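Local coordinates for transcriptional activator PlcR protein (Bacillus thuringiensis, PDB 3U3W) that activates transcription of virulence genes as a quorum-sensing regulator, binding DNA through helix-turn-helix domains in response to the signal peptide PapR, at the interface of chains A and B. Numbering follows the deposited sequence. Chains: chain A/B, Transcriptional activator PlcR protein.

The interface of chains A and B. Residues chain A 232, 239, 262, 265-266, 269; chain B 232, 265-266, 269.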
ATOM      1  N   MET A 232      -4.554  10.411  -0.639  1.00 29.89           N
ATOM      2  CA  MET A 232      -4.535  11.870  -0.737  1.00 26.25           C
ATOM      3  C   MET A 232      -3.528  12.294  -1.787  1.00 25.23           C
ATOM      4  O   MET A 232      -3.325  13.491  -2.006  1.00 31.32           O
ATOM      5  CB  MET A 232      -4.029  12.488   0.580  1.00 30.97           C
ATOM      6  CG  MET A 232      -5.009  12.639   1.675  1.00 32.60           C
ATOM      7  SD  MET A 232      -4.431  13.772   2.948  1.00 34.02           S
ATOM      8  CE  MET A 232      -3.290  12.730   3.858  1.00 30.76           C
ATOM      9  N   TYR A 239      -9.529  17.512  -7.598  1.00 27.50           N
ATOM     10  CA  TYR A 239     -10.514  18.555  -7.359  1.00 33.10           C
ATOM     11  C   TYR A 239     -10.262  19.805  -8.172  1.00 31.77           C
ATOM     12  O   TYR A 239     -11.205  20.438  -8.620  1.00 33.78           O
ATOM     13  CB  TYR A 239     -10.594  18.926  -5.880  1.00 28.45           C
ATOM     14  CG  TYR A 239     -11.370  17.913  -5.101  1.00 29.83           C
ATOM     15  CD1 TYR A 239     -12.697  17.646  -5.406  1.00 29.55           C
ATOM     16  CD2 TYR A 239     -10.768  17.192  -4.088  1.00 31.66           C
ATOM     17  CE1 TYR A 239     -13.412  16.694  -4.707  1.00 28.48           C
ATOM     18  CE2 TYR A 239     -11.466  16.243  -3.387  1.00 37.24           C
ATOM     19  CZ  TYR A 239     -12.789  15.999  -3.698  1.00 36.38           C
ATOM     20  OH  TYR A 239     -13.472  15.046  -2.981  1.00 45.33           O
ATOM     21  N   LYS A 262     -12.035  22.601  -2.211  1.00 38.73           N
ATOM     22  CA  LYS A 262     -11.519  21.300  -1.828  1.00 39.67           C
ATOM     23  C   LYS A 262     -10.047  21.146  -2.227  1.00 35.79           C
ATOM     24  O   LYS A 262      -9.258  20.575  -1.473  1.00 35.86           O
ATOM     25  CB  LYS A 262     -12.384  20.181  -2.409  1.00 29.70           C
ATOM     26  CG  LYS A 262     -13.755  20.050  -1.743  1.00 32.55           C
ATOM     27  CD  LYS A 262     -14.572  18.962  -2.443  1.00 43.51           C
ATOM     28  CE  LYS A 262     -15.753  18.479  -1.608  1.00 54.43           C
ATOM     29  NZ  LYS A 262     -16.739  19.548  -1.303  1.00 57.37           N
ATOM     30  N   PHE A 265      -7.941  23.308   0.136  1.00 36.11           N
ATOM     31  CA  PHE A 265      -7.799  22.558   1.368  1.00 30.91           C
ATOM     32  C   PHE A 265      -6.613  21.589   1.321  1.00 33.23           C
ATOM     33  O   PHE A 265      -5.742  21.642   2.186  1.00 33.96           O
ATOM     34  CB  PHE A 265      -9.083  21.801   1.717  1.00 30.54           C
ATOM     35  CG  PHE A 265      -9.047  21.153   3.087  1.00 44.45           C
ATOM     36  CD1 PHE A 265      -8.448  19.909   3.269  1.00 39.87           C
ATOM     37  CD2 PHE A 265      -9.594  21.795   4.193  1.00 38.09           C
ATOM     38  CE1 PHE A 265      -8.397  19.314   4.524  1.00 37.02           C
ATOM     39  CE2 PHE A 265      -9.557  21.199   5.446  1.00 46.64           C
ATOM     40  CZ  PHE A 265      -8.956  19.954   5.610  1.00 37.78           C
ATOM     41  N   PHE A 266      -6.577  20.698   0.332  1.00 33.84           N
ATOM     42  CA  PHE A 266      -5.508  19.701   0.270  1.00 31.88           C
ATOM     43  C   PHE A 266      -4.142  20.297   0.023  1.00 37.59           C
ATOM     44  O   PHE A 266      -3.164  19.863   0.631  1.00 40.97           O
ATOM     45  CB  PHE A 266      -5.803  18.607  -0.755  1.00 24.40           C
ATOM     46  CG  PHE A 266      -6.857  17.660  -0.304  1.00 27.37           C
ATOM     47  CD1 PHE A 266      -6.584  16.719   0.685  1.00 27.07           C
ATOM     48  CD2 PHE A 266      -8.133  17.723  -0.830  1.00 27.85           C
ATOM     49  CE1 PHE A 266      -7.576  15.849   1.136  1.00 25.46           C
ATOM     50  CE2 PHE A 266      -9.126  16.852  -0.392  1.00 30.16           C
ATOM     51  CZ  PHE A 266      -8.845  15.920   0.600  1.00 26.82           C
ATOM     52  N   ILE A 269      -2.960  21.718   3.656  1.00 41.66           N
ATOM     53  CA  ILE A 269      -2.528  20.703   4.618  1.00 41.04           C
ATOM     54  C   ILE A 269      -1.395  19.802   4.127  1.00 37.63           C
ATOM     55  O   ILE A 269      -0.605  19.320   4.936  1.00 43.03           O
ATOM     56  CB  ILE A 269      -3.684  19.820   5.156  1.00 43.45           C
ATOM     57  CG1 ILE A 269      -4.109  18.791   4.119  1.00 38.54           C
ATOM     58  CG2 ILE A 269      -4.857  20.666   5.615  1.00 53.34           C
ATOM     59  CD1 ILE A 269      -4.484  17.466   4.722  1.00 35.89           C
TER
ATOM     60  N   MET B 232      -5.635   9.039   4.109  1.00 32.86           N
ATOM     61  CA  MET B 232      -6.772   9.763   4.668  1.00 29.04           C
ATOM     62  C   MET B 232      -7.506   8.868   5.645  1.00 26.28           C
ATOM     63  O   MET B 232      -8.506   9.285   6.218  1.00 37.57           O
ATOM     64  CB  MET B 232      -7.811  10.079   3.585  1.00 33.74           C
ATOM     65  CG  MET B 232      -7.379  10.923   2.452  1.00 35.06           C
ATOM     66  SD  MET B 232      -8.823  11.622   1.645  1.00 31.72           S
ATOM     67  CE  MET B 232      -9.084  10.428   0.334  1.00 27.72           C
ATOM     68  N   PHE B 265     -13.954  18.677   7.525  1.00 39.99           N
ATOM     69  CA  PHE B 265     -13.670  18.570   6.100  1.00 29.54           C
ATOM     70  C   PHE B 265     -13.584  17.105   5.640  1.00 34.28           C
ATOM     71  O   PHE B 265     -14.238  16.715   4.680  1.00 35.02           O
ATOM     72  CB  PHE B 265     -12.381  19.313   5.739  1.00 38.90           C
ATOM     73  CG  PHE B 265     -12.043  19.257   4.259  1.00 50.65           C
ATOM     74  CD1 PHE B 265     -11.388  18.153   3.719  1.00 39.90           C
ATOM     75  CD2 PHE B 265     -12.400  20.297   3.408  1.00 37.44           C
ATOM     76  CE1 PHE B 265     -11.090  18.091   2.356  1.00 44.36           C
ATOM     77  CE2 PHE B 265     -12.096  20.244   2.050  1.00 47.08           C
ATOM     78  CZ  PHE B 265     -11.437  19.145   1.525  1.00 40.98           C
ATOM     79  N   PHE B 266     -12.780  16.299   6.328  1.00 35.53           N
ATOM     80  CA  PHE B 266     -12.581  14.913   5.928  1.00 35.78           C
ATOM     81  C   PHE B 266     -13.806  14.052   6.172  1.00 38.11           C
ATOM     82  O   PHE B 266     -14.057  13.102   5.428  1.00 36.43           O
ATOM     83  CB  PHE B 266     -11.375  14.306   6.632  1.00 28.66           C
ATOM     84  CG  PHE B 266     -10.070  14.794   6.104  1.00 36.03           C
ATOM     85  CD1 PHE B 266      -9.560  14.298   4.906  1.00 30.41           C
ATOM     86  CD2 PHE B 266      -9.335  15.736   6.803  1.00 31.22           C
ATOM     87  CE1 PHE B 266      -8.351  14.751   4.404  1.00 29.16           C
ATOM     88  CE2 PHE B 266      -8.127  16.188   6.307  1.00 34.45           C
ATOM     89  CZ  PHE B 266      -7.637  15.697   5.096  1.00 27.91           C
ATOM     90  N   ILE B 269     -16.163  14.862   2.965  1.00 40.30           N
ATOM     91  CA  ILE B 269     -15.787  14.225   1.693  1.00 38.52           C
ATOM     92  C   ILE B 269     -15.661  12.713   1.754  1.00 42.29           C
ATOM     93  O   ILE B 269     -15.876  12.051   0.744  1.00 45.43           O
ATOM     94  CB  ILE B 269     -14.520  14.811   1.017  1.00 43.34           C
ATOM     95  CG1 ILE B 269     -13.260  14.424   1.783  1.00 35.93           C
ATOM     96  CG2 ILE B 269     -14.641  16.314   0.809  1.00 46.81           C
ATOM     97  CD1 ILE B 269     -12.202  13.847   0.881  1.00 46.89           C
TER
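A:Phe265 and B:Phe265 lie face to face, an example of how a two-fold axis can pair a residue with its own copy. Their planes are 1° apart with centroids at 3.4 Å, and the side chains run past each other in opposite directions. Followed outward, A:Phe265 begins touching at CB, which sits over the CE2 and CZ rim of B:Phe265. CG meets CE2 of that ring, CD1 faces CE1, and A:Phe265 CD2 meets its own twin, B:Phe265 CD2, at 3.3 Å. At the far end, CE2 and CZ reach back over CG and CB of the partner. A:Phe265 CE1 also comes within 3.6 Å of B:Phe266 CE2. With CG anti to the backbone N (chi1 -172°), the ring reaches across the boundary to meet its counterpart.

The CE1 edge of B:Phe265 points at a face of A:Phe266, toward its rim, and A:Phe265 does the same to B:Phe266 (planes 80° apart). The A:Phe266 and B:Phe266 rings meet corner to corner, CE1 to CE1, at 3.5 Å. In-plane at the edge of B:Phe266, A:Ile269 brings its CD1 methyl to 3.6 Å from CZ. Farther out, the CE methylene of A:Lys262 packs on B:Ile269 CG2 at 3.4 Å, while the CD of A:Lys262 lies over the rim of one face of A:Tyr239, whose hydroxyl approaches the same isoleucine. No polar bond crosses this patch, so apolar contact carries it.

A:Lys262, A:Phe265, A:Phe266 and A:Ile269 belong to helix 253-269, and A:Tyr239 to helix 235-248. The patch is part of a two-fold symmetric interface between the helical, TPR-type C-terminal regions of two PlcR copies, and probably contributes to a DNA-binding dimer.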